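Local coordinates for SusD superfamily protein (Bacteroides fragilis, PDB 3L22) that probably binds sugars at the bacterial surface, as a member of the SusD family of outer-membrane proteins that take part in glycan capture, at residues L232-T237 / T295-I300; L238-P243 / M310-A315; R356-D361 / R386-G391. All blocks are in the same frame, centred on the assembly; numbering follows the deposited sequence. Where two conformers were deposited one is given.

Contact 1 (L232-T237 / T295-I300); sequences LPEDVT and TDKRII. With ZN (zinc ion), chain D.
Lys297 and Glu234 meet through an ammonium that the glutamate holds at two points. Lys297 NZ donates to Glu234 O at 2.7 Å, on a lone pair in the carbonyl plane, and forms a salt bridge with Glu234 OE1 at 2.8 Å. The lysine chain, extended beyond CG, brings its CD and CE close to the same carbonyl oxygen, while Glu234 is bent at CG (chi2 -68°), which swings its carboxylate back toward the ammonium. Arg358 O also accepts from Lys297 NZ.

The tight side lies deeper, where Val236 points at the first turn of helix 297-302. Val236 CG2 rests 3.8 Å from Lys297 O and Val236 CG1 lies 4.1 Å from Lys297 CB, in van der Waals contact; Val236 also touches Ser359 and Ala301. Arg298 backs this packing and is fixed by Asp296, the helix N-cap. Asp296 OD1 accepts both Arg298 N and Arg298 NE, each at 2.9 Å, and OD2 pairs with NH2, a side-on grip that ties cap to guanidinium. The remaining nitrogen, NH1, makes salt bridges with Glu388 and Glu384.

The outer side is wet. Glu234 OE2 binds a zinc ion at 2.3 Å, five waters fill the other positions, and one of these, water 1, also donates to Glu234 OE1 at 2.6 Å. One carboxylate thus joins a lysine to a hydrated metal, with a cation beside each oxygen, lysine at OE1 and zinc at OE2, which probably favours the ionised form. The arrangement is an N-capped helix start docked on a loop, at the edge of a zinc site with a single protein ligand.

Contact 2 (L238-P243 / M310-A315); sequences LIYKAP and MKFTDA. With EDO (1,2-ethanediol), chain Y.
Lys311 NZ, whose chain crosses Tyr240 at a slant, is gripped by Ile390 O and by a salt bridge to Glu392 OE2, and Glu392 OE2 also takes a hydrogen bond from Tyr240 OH. The two polar ends therefore share one carboxylate, and the 3.6 Å between Tyr240 OH and Lys311 CE is a van der Waals contact.

Nearer the backbone the tyrosine ring is sandwiched. Lys311 CG lies over one face, 3.8 Å above the plane and offset toward the rim, in a CH-pi contact; Ile239 CG1 presses on the opposite face, over its centre. The lysine, all but straight from CB to NZ (chi2 177°, chi3 -179°), crosses the ring with its methylenes. At the ring edge comes Phe312, whose face receives the edge of Tyr240 in a T-shaped pair: planes at 87°, centroids 5.4 Å apart, Tyr240 CE1 and Phe312 CZ 3.8 Å apart. An ethanediol, probably from the crystallisation liquor, donates from O2 to Met310 O at 3.1 Å.

Two loops are joined here, one leading to strand 249-253 and the other to strand 322-326, its antiparallel partner; Phe302 of helix 297-302 and Arg326 of the latter strand also touch Tyr240, and helix 267-271 meets Phe312.

Contact 3 (R356-D361 / R386-G391); sequences RGRSVD and RLEFIG
Charge pairing joins Arg358 to Glu388 in this buried contact between the ends of two helices. Arg358 NH2 donates to Glu388 OE2 at 2.8 Å on the syn side of the carboxylate, but the bond is bent (133° at the hydrogen), and the oxygen sits somewhat off the guanidinium plane. The two flat groups are nevertheless close to parallel, their planes 15° apart, while the side chains as a whole cross at about a right angle. Arg358 reaches there by leaving its helix with CG anti to the backbone N (chi1 -174°) and then bending twice, so that the edge of the guanidinium, not its face, meets the acid.

Water-mediated bonding supplies the second link. Water 6 lies in the guanidinium plane, accepting from Arg358 NE at 2.9 Å and from Ser359 OG at 2.7 Å, and donates to Glu388 OE1 at 2.6 Å. Both carboxylate oxygens are thereby engaged by the helix 345-359 side, one directly and one through solvent.

Backbone bonding is local: within 356-361, Arg356 O accepts from both Ser359 N at 3.0 Å and Val360 N at 2.8 Å.

Further polar partners surround the pair. Glu388 OE2 forms a salt bridge with Arg326, while Arg358 NH1 has a salt bridge to Glu248 and a hydrogen bond to Pro233 O. Counting Arg298, three arginines share one buried carboxylate, which probably keeps Glu388 ionised; water 6 links Ser359 OG and Arg358 NE to Glu388 OE1, which Arg298 meets directly.

Overall arrangement
Contacts 1 and 3 lie side by side, centres about 7 Å apart, and contact 2 stands about 14 Å from the centre of contact 1 and 17 Å from that of contact 3. Along the chain, contacts 1 and 2 alternate their segments, the loop 232-243 supplying one to each, whereas contact 3 follows both. Helix 297-302 meets the C-terminal ends of helices 345-359 and 374-388 where contacts 1 and 3 join, and Lys311 ties contact 2 to contact 3. Contacts 1 and 2 set the loop 232-243 against helix 297-302 and the loop 310-315, while contact 3 joins the ends of helices 345-359 and 374-388 beside it.

Contact 1 (L232-T237 / T295-I300)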
loop_
_atom_site.group_PDB
_atom_site.type_symbol
_atom_site.label_atom_id
_atom_site.label_comp_id
_atom_site.label_asym_id
_atom_site.label_seq_id
_atom_site.Cartn_x
_atom_site.Cartn_y
_atom_site.Cartn_z
ATOM N N LEU A 232 -2.266 8.621 -17.897
ATOM C CA LEU A 232 -2.195 7.209 -18.102
ATOM C C LEU A 232 -1.501 6.995 -19.422
ATOM O O LEU A 232 -2.120 7.143 -20.473
ATOM C CB LEU A 232 -3.595 6.581 -18.179
ATOM C CG LEU A 232 -4.529 6.685 -16.971
ATOM C CD1 LEU A 232 -5.867 6.002 -17.283
ATOM C CD2 LEU A 232 -3.854 6.101 -15.719
ATOM N N PRO A 233 -0.203 6.658 -19.393
ATOM C CA PRO A 233 0.455 6.296 -20.661
ATOM C C PRO A 233 -0.204 5.063 -21.316
ATOM O O PRO A 233 -0.754 4.212 -20.627
ATOM C CB PRO A 233 1.876 5.966 -20.221
ATOM C CG PRO A 233 2.050 6.689 -18.894
ATOM C CD PRO A 233 0.730 6.649 -18.259
ATOM N N GLU A 234 -0.139 4.967 -22.631
ATOM C CA GLU A 234 -0.700 3.813 -23.341
ATOM C C GLU A 234 0.043 2.478 -23.090
ATOM O O GLU A 234 -0.514 1.395 -23.295
ATOM C CB GLU A 234 -0.736 4.094 -24.848
ATOM C CG GLU A 234 -1.714 5.202 -25.218
ATOM C CD GLU A 234 -3.205 4.822 -25.003
ATOM O OE1 GLU A 234 -3.596 3.657 -24.721
ATOM O OE2 GLU A 234 -4.001 5.738 -25.130
ATOM N N ASP A 235 1.298 2.564 -22.697
ATOM C CA ASP A 235 2.131 1.384 -22.459
ATOM C C ASP A 235 2.072 1.072 -20.959
ATOM O O ASP A 235 2.640 1.807 -20.144
ATOM C CB ASP A 235 3.560 1.690 -22.921
ATOM C CG ASP A 235 4.545 0.517 -22.730
ATOM O OD1 ASP A 235 4.311 -0.470 -21.999
ATOM O OD2 ASP A 235 5.622 0.611 -23.337
ATOM N N VAL A 236 1.463 -0.051 -20.598
ATOM C CA VAL A 236 1.329 -0.441 -19.173
ATOM C C VAL A 236 2.620 -1.024 -18.548
ATOM O O VAL A 236 2.619 -1.344 -17.368
ATOM C CB VAL A 236 0.173 -1.449 -18.996
ATOM C CG1 VAL A 236 -1.142 -0.850 -19.562
ATOM C CG2 VAL A 236 0.515 -2.826 -19.654
ATOM N N THR A 237 3.694 -1.206 -19.333
ATOM C CA THR A 237 4.937 -1.813 -18.842
ATOM C C THR A 237 5.982 -0.791 -18.349
ATOM O O THR A 237 7.005 -1.181 -17.789
ATOM C CB THR A 237 5.588 -2.733 -19.896
ATOM O OG1 THR A 237 6.140 -1.961 -20.957
ATOM C CG2 THR A 237 4.539 -3.745 -20.495
ATOM N N THR A 295 -6.636 -9.759 -25.646
ATOM C CA THR A 295 -6.113 -8.515 -26.191
ATOM C C THR A 295 -6.022 -7.385 -25.143
ATOM O O THR A 295 -5.726 -6.252 -25.502
ATOM C CB THR A 295 -6.994 -8.014 -27.323
ATOM O OG1 THR A 295 -8.312 -7.909 -26.805
ATOM C CG2 THR A 295 -6.997 -8.988 -28.544
ATOM N N ASP A 296 -6.307 -7.665 -23.867
ATOM C CA ASP A 296 -6.098 -6.690 -22.787
ATOM C C ASP A 296 -4.588 -6.502 -22.634
ATOM O O ASP A 296 -3.866 -7.472 -22.489
ATOM C CB ASP A 296 -6.739 -7.239 -21.496
ATOM C CG ASP A 296 -6.720 -6.275 -20.292
ATOM O OD1 ASP A 296 -5.708 -5.588 -20.023
ATOM O OD2 ASP A 296 -7.719 -6.311 -19.508
ATOM N N LYS A 297 -4.117 -5.262 -22.625
ATOM C CA LYS A 297 -2.663 -4.972 -22.472
ATOM C C LYS A 297 -2.020 -5.579 -21.240
ATOM O O LYS A 297 -0.870 -5.977 -21.294
ATOM C CB LYS A 297 -2.410 -3.459 -22.478
ATOM C CG LYS A 297 -2.693 -2.790 -23.829
ATOM C CD LYS A 297 -2.286 -1.298 -23.795
ATOM C CE LYS A 297 -2.819 -0.501 -24.980
ATOM N NZ LYS A 297 -2.803 0.990 -24.669
ATOM N N ARG A 298 -2.770 -5.641 -20.133
ATOM C CA ARG A 298 -2.303 -6.168 -18.886
ATOM C C ARG A 298 -2.153 -7.697 -18.925
ATOM O O ARG A 298 -1.232 -8.247 -18.323
ATOM C CB ARG A 298 -3.242 -5.740 -17.782
ATOM C CG ARG A 298 -3.323 -4.214 -17.633
ATOM C CD ARG A 298 -4.523 -3.747 -16.860
ATOM N NE ARG A 298 -5.770 -4.072 -17.557
ATOM C CZ ARG A 298 -6.959 -3.583 -17.222
ATOM N NH1 ARG A 298 -7.097 -2.745 -16.194
ATOM N NH2 ARG A 298 -8.039 -3.964 -17.902
ATOM N N ILE A 299 -3.042 -8.357 -19.663
ATOM C CA ILE A 299 -2.990 -9.794 -19.884
ATOM C C ILE A 299 -1.783 -10.114 -20.792
ATOM O O ILE A 299 -0.949 -10.942 -20.425
ATOM C CB ILE A 299 -4.342 -10.328 -20.449
ATOM C CG1 ILE A 299 -5.485 -10.070 -19.433
ATOM C CG2 ILE A 299 -4.252 -11.820 -20.879
ATOM C CD1 ILE A 299 -5.275 -10.565 -18.029
ATOM N N ILE A 300 -1.655 -9.385 -21.904
ATOM C CA ILE A 300 -0.530 -9.545 -22.826
ATOM C C ILE A 300 0.776 -9.332 -22.066
ATOM O O ILE A 300 1.654 -10.131 -22.182
ATOM C CB ILE A 300 -0.581 -8.558 -24.004
ATOM C CG1 ILE A 300 -1.814 -8.826 -24.888
ATOM C CG2 ILE A 300 0.733 -8.649 -24.877
ATOM C CD1 ILE A 300 -2.090 -7.764 -25.943
HETATM ZN ZN ZN D . -6.256 5.299 -25.247
HETATM O O HOH W 1 -6.044 2.910 -25.084
HETATM O O HOH W 2 -6.607 7.641 -25.263
HETATM O O HOH W 3 -6.289 5.391 -22.893
HETATM O O HOH W 4 -8.651 4.788 -25.321
HETATM O O HOH W 5 -6.155 4.505 -27.509
#

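Contact 2 (L238-P243 / M310-A315)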
loop_
_atom_site.group_PDB
_atom_site.type_symbol
_atom_site.label_atom_id
_atom_site.label_comp_id
_atom_site.label_asym_id
_atom_site.label_seq_id
_atom_site.Cartn_x
_atom_site.Cartn_y
_atom_site.Cartn_z
ATOM N N LEU A 238 5.729 0.499 -18.544
ATOM C CA LEU A 238 6.772 1.518 -18.333
ATOM C C LEU A 238 7.338 1.535 -16.927
ATOM O O LEU A 238 8.544 1.651 -16.749
ATOM C CB LEU A 238 6.277 2.908 -18.702
ATOM C CG LEU A 238 5.946 3.173 -20.163
ATOM C CD1 LEU A 238 5.283 4.568 -20.237
ATOM C CD2 LEU A 238 7.215 3.064 -21.056
ATOM N N ILE A 239 6.478 1.362 -15.942
ATOM C CA ILE A 239 6.882 1.569 -14.558
ATOM C C ILE A 239 7.712 0.423 -13.982
ATOM O O ILE A 239 8.281 0.610 -12.909
ATOM C CB ILE A 239 5.710 1.880 -13.607
ATOM C CG1 ILE A 239 4.699 0.724 -13.508
ATOM C CG2 ILE A 239 5.010 3.153 -14.032
ATOM C CD1 ILE A 239 3.609 0.963 -12.421
ATOM N N TYR A 240 7.798 -0.717 -14.693
ATOM C CA TYR A 240 8.567 -1.870 -14.233
ATOM C C TYR A 240 9.944 -1.973 -14.906
ATOM O O TYR A 240 10.655 -2.941 -14.682
ATOM C CB TYR A 240 7.774 -3.188 -14.444
ATOM C CG TYR A 240 6.328 -3.048 -14.036
ATOM C CD1 TYR A 240 5.942 -3.087 -12.694
ATOM C CD2 TYR A 240 5.358 -2.821 -14.980
ATOM C CE1 TYR A 240 4.590 -2.918 -12.314
ATOM C CE2 TYR A 240 4.027 -2.649 -14.612
ATOM C CZ TYR A 240 3.645 -2.684 -13.294
ATOM O OH TYR A 240 2.297 -2.465 -13.017
ATOM N N LYS A 241 10.298 -1.002 -15.742
ATOM C CA LYS A 241 11.608 -0.957 -16.380
ATOM C C LYS A 241 12.185 0.448 -16.334
ATOM O O LYS A 241 11.463 1.418 -16.061
ATOM C CB LYS A 241 11.536 -1.484 -17.783
ATOM C CG LYS A 241 10.555 -0.807 -18.728
ATOM C CD LYS A 241 10.333 -1.848 -19.884
ATOM C CE LYS A 241 9.354 -1.440 -20.974
ATOM N NZ LYS A 241 8.816 -2.740 -21.710
ATOM N N ALA A 242 13.490 0.533 -16.556
ATOM C CA ALA A 242 14.227 1.799 -16.445
ATOM C C ALA A 242 13.437 2.911 -17.151
ATOM O O ALA A 242 12.994 2.708 -18.293
ATOM C CB ALA A 242 15.680 1.662 -17.074
ATOM N N PRO A 243 13.297 4.089 -16.510
ATOM C CA PRO A 243 13.860 4.550 -15.235
ATOM C C PRO A 243 13.014 4.214 -13.999
ATOM O O PRO A 243 13.312 4.713 -12.914
ATOM C CB PRO A 243 13.946 6.063 -15.426
ATOM C CG PRO A 243 12.767 6.400 -16.323
ATOM C CD PRO A 243 12.709 5.199 -17.272
HETATM N N MSE A 310 4.153 -11.393 -14.488
HETATM C CA MSE A 310 5.382 -10.845 -15.103
HETATM C C MSE A 310 5.611 -9.367 -14.828
HETATM O O MSE A 310 6.354 -8.706 -15.557
HETATM C CB MSE A 310 5.390 -11.102 -16.610
HETATM C CG MSE A 310 5.071 -12.565 -16.979
HETATM SE SE MSE A 310 6.471 -13.757 -16.380
HETATM C CE MSE A 310 7.905 -13.174 -17.597
ATOM N N LYS A 311 5.040 -8.823 -13.754
ATOM C CA LYS A 311 5.382 -7.435 -13.392
ATOM C C LYS A 311 6.813 -7.298 -12.853
ATOM O O LYS A 311 7.608 -6.506 -13.351
ATOM C CB LYS A 311 4.406 -6.833 -12.384
ATOM C CG LYS A 311 3.041 -6.468 -12.999
ATOM C CD LYS A 311 2.029 -5.936 -11.999
ATOM C CE LYS A 311 0.680 -5.609 -12.688
ATOM N NZ LYS A 311 -0.240 -4.842 -11.776
ATOM N N PHE A 312 7.123 -8.050 -11.807
ATOM C CA PHE A 312 8.394 -7.943 -11.107
ATOM C C PHE A 312 9.146 -9.230 -11.290
ATOM O O PHE A 312 8.933 -10.175 -10.525
ATOM C CB PHE A 312 8.132 -7.704 -9.615
ATOM C CG PHE A 312 7.298 -6.488 -9.356
ATOM C CD1 PHE A 312 7.876 -5.226 -9.397
ATOM C CD2 PHE A 312 5.951 -6.599 -9.053
ATOM C CE1 PHE A 312 7.118 -4.075 -9.157
ATOM C CE2 PHE A 312 5.185 -5.473 -8.829
ATOM C CZ PHE A 312 5.766 -4.199 -8.893
ATOM N N THR A 313 9.985 -9.300 -12.313
ATOM C CA THR A 313 10.742 -10.503 -12.562
ATOM C C THR A 313 12.260 -10.322 -12.616
ATOM O O THR A 313 12.967 -11.301 -12.916
ATOM C CB THR A 313 10.236 -11.227 -13.819
ATOM O OG1 THR A 313 10.361 -10.349 -14.934
ATOM C CG2 THR A 313 8.752 -11.645 -13.627
ATOM N N ASP A 314 12.790 -9.134 -12.279
ATOM C CA ASP A 314 14.230 -8.994 -12.310
ATOM C C ASP A 314 14.794 -9.312 -10.938
ATOM O O ASP A 314 15.019 -8.415 -10.100
ATOM C CB ASP A 314 14.637 -7.609 -12.808
ATOM C CG ASP A 314 16.159 -7.438 -12.871
ATOM O OD1 ASP A 314 16.945 -8.389 -12.537
ATOM O OD2 ASP A 314 16.574 -6.309 -13.234
ATOM N N ALA A 315 14.997 -10.597 -10.695
ATOM C CA ALA A 315 15.452 -11.073 -9.380
ATOM C C ALA A 315 16.974 -10.973 -9.308
ATOM O O ALA A 315 17.521 -10.965 -8.231
ATOM C CB ALA A 315 14.994 -12.476 -9.112
HETATM C C1 EDO Y . 6.116 -6.509 -18.411
HETATM O O1 EDO Y . 6.102 -7.420 -19.549
HETATM C C2 EDO Y . 7.476 -5.934 -17.973
HETATM O O2 EDO Y . 7.655 -6.030 -16.539
#

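Contact 3 (R356-D361 / R386-G391)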
loop_
_atom_site.group_PDB
_atom_site.type_symbol
_atom_site.label_atom_id
_atom_site.label_comp_id
_atom_site.label_asym_id
_atom_site.label_seq_id
_atom_site.Cartn_x
_atom_site.Cartn_y
_atom_site.Cartn_z
ATOM N N ARG A 356 -10.032 1.457 -17.795
ATOM C CA ARG A 356 -10.207 0.227 -18.570
ATOM C C ARG A 356 -9.841 0.451 -20.035
ATOM O O ARG A 356 -9.202 -0.396 -20.652
ATOM C CB ARG A 356 -11.637 -0.307 -18.448
ATOM C CG ARG A 356 -11.903 -1.634 -19.183
ATOM C CD ARG A 356 -13.283 -2.216 -18.876
ATOM N NE ARG A 356 -13.512 -3.476 -19.590
ATOM C CZ ARG A 356 -13.095 -4.678 -19.186
ATOM N NH1 ARG A 356 -12.458 -4.847 -18.043
ATOM N NH2 ARG A 356 -13.342 -5.745 -19.931
ATOM N N GLY A 357 -10.269 1.579 -20.594
ATOM C CA GLY A 357 -9.953 1.944 -21.982
ATOM C C GLY A 357 -8.479 2.087 -22.300
ATOM O O GLY A 357 -8.074 1.943 -23.448
ATOM N N ARG A 358 -7.663 2.383 -21.294
ATOM C CA ARG A 358 -6.222 2.385 -21.500
ATOM C C ARG A 358 -5.699 0.997 -21.914
ATOM O O ARG A 358 -4.776 0.910 -22.751
ATOM C CB ARG A 358 -5.493 3.000 -20.319
ATOM C CG ARG A 358 -3.971 3.172 -20.523
ATOM C CD ARG A 358 -3.155 2.060 -19.939
ATOM N NE ARG A 358 -3.237 1.928 -18.488
ATOM C CZ ARG A 358 -2.426 2.506 -17.599
ATOM N NH1 ARG A 358 -1.456 3.337 -17.980
ATOM N NH2 ARG A 358 -2.586 2.257 -16.297
ATOM N N SER A 359 -6.315 -0.067 -21.376
ATOM C CA SER A 359 -5.850 -1.429 -21.612
ATOM C C SER A 359 -6.732 -2.300 -22.529
ATOM O O SER A 359 -6.243 -3.289 -23.084
ATOM C CB SER A 359 -5.668 -2.128 -20.261
ATOM O OG SER A 359 -4.623 -1.523 -19.505
ATOM N N VAL A 360 -8.022 -1.963 -22.630
ATOM C CA VAL A 360 -9.034 -2.795 -23.319
ATOM C C VAL A 360 -9.728 -1.936 -24.359
ATOM O O VAL A 360 -10.302 -0.942 -24.017
ATOM C CB VAL A 360 -10.120 -3.345 -22.327
ATOM C CG1 VAL A 360 -11.240 -4.127 -23.061
ATOM C CG2 VAL A 360 -9.468 -4.268 -21.229
ATOM N N ASP A 361 -9.684 -2.314 -25.620
ATOM C CA ASP A 361 -10.412 -1.584 -26.680
ATOM C C ASP A 361 -11.940 -1.604 -26.501
ATOM O O ASP A 361 -12.559 -2.673 -26.476
ATOM C CB ASP A 361 -10.081 -2.222 -28.018
ATOM C CG ASP A 361 -10.789 -1.550 -29.194
ATOM O OD1 ASP A 361 -10.904 -0.304 -29.240
ATOM O OD2 ASP A 361 -11.228 -2.295 -30.088
ATOM N N ARG A 386 -8.813 -4.898 -9.128
ATOM C CA ARG A 386 -8.139 -6.178 -8.914
ATOM C C ARG A 386 -7.139 -6.502 -10.035
ATOM O O ARG A 386 -5.995 -6.946 -9.766
ATOM C CB ARG A 386 -9.183 -7.295 -8.763
ATOM C CG ARG A 386 -9.944 -7.235 -7.454
ATOM C CD ARG A 386 -11.080 -8.245 -7.403
ATOM N NE ARG A 386 -10.565 -9.604 -7.292
ATOM C CZ ARG A 386 -11.314 -10.693 -7.175
ATOM N NH1 ARG A 386 -12.649 -10.621 -7.182
ATOM N NH2 ARG A 386 -10.730 -11.877 -7.086
ATOM N N LEU A 387 -7.545 -6.248 -11.271
ATOM C CA LEU A 387 -6.685 -6.512 -12.434
ATOM C C LEU A 387 -5.601 -5.444 -12.582
ATOM O O LEU A 387 -4.427 -5.762 -12.732
ATOM C CB LEU A 387 -7.512 -6.647 -13.727
ATOM C CG LEU A 387 -6.749 -6.863 -15.046
ATOM C CD1 LEU A 387 -5.892 -8.140 -14.969
ATOM C CD2 LEU A 387 -7.687 -6.926 -16.253
ATOM N N GLU A 388 -5.982 -4.188 -12.511
ATOM C CA GLU A 388 -4.992 -3.122 -12.587
ATOM C C GLU A 388 -3.890 -3.256 -11.522
ATOM O O GLU A 388 -2.747 -2.992 -11.854
ATOM C CB GLU A 388 -5.661 -1.757 -12.490
ATOM C CG GLU A 388 -4.781 -0.538 -12.847
ATOM C CD GLU A 388 -4.462 -0.393 -14.330
ATOM O OE1 GLU A 388 -5.287 -0.778 -15.206
ATOM O OE2 GLU A 388 -3.361 0.126 -14.613
ATOM N N PHE A 389 -4.233 -3.651 -10.280
ATOM C CA PHE A 389 -3.304 -3.648 -9.157
ATOM C C PHE A 389 -2.890 -5.014 -8.633
ATOM O O PHE A 389 -2.345 -5.147 -7.529
ATOM C CB PHE A 389 -3.824 -2.684 -8.071
ATOM C CG PHE A 389 -3.800 -1.299 -8.547
ATOM C CD1 PHE A 389 -2.583 -0.638 -8.672
ATOM C CD2 PHE A 389 -4.943 -0.689 -9.028
ATOM C CE1 PHE A 389 -2.537 0.648 -9.197
ATOM C CE2 PHE A 389 -4.891 0.574 -9.558
ATOM C CZ PHE A 389 -3.682 1.226 -9.660
ATOM N N ILE A 390 -3.054 -6.031 -9.476
ATOM C CA ILE A 390 -2.545 -7.348 -9.164
ATOM C C ILE A 390 -1.049 -7.235 -8.901
ATOM O O ILE A 390 -0.298 -6.659 -9.695
ATOM C CB ILE A 390 -2.894 -8.403 -10.258
ATOM C CG1 ILE A 390 -2.557 -9.826 -9.763
ATOM C CG2 ILE A 390 -2.220 -8.117 -11.630
ATOM C CD1 ILE A 390 -3.206 -10.981 -10.636
ATOM N N GLY A 391 -0.624 -7.763 -7.754
ATOM C CA GLY A 391 0.782 -7.686 -7.350
ATOM C C GLY A 391 1.286 -6.361 -6.806
ATOM O O GLY A 391 2.519 -6.200 -6.607
HETATM O O HOH W 6 -5.429 0.220 -17.649
#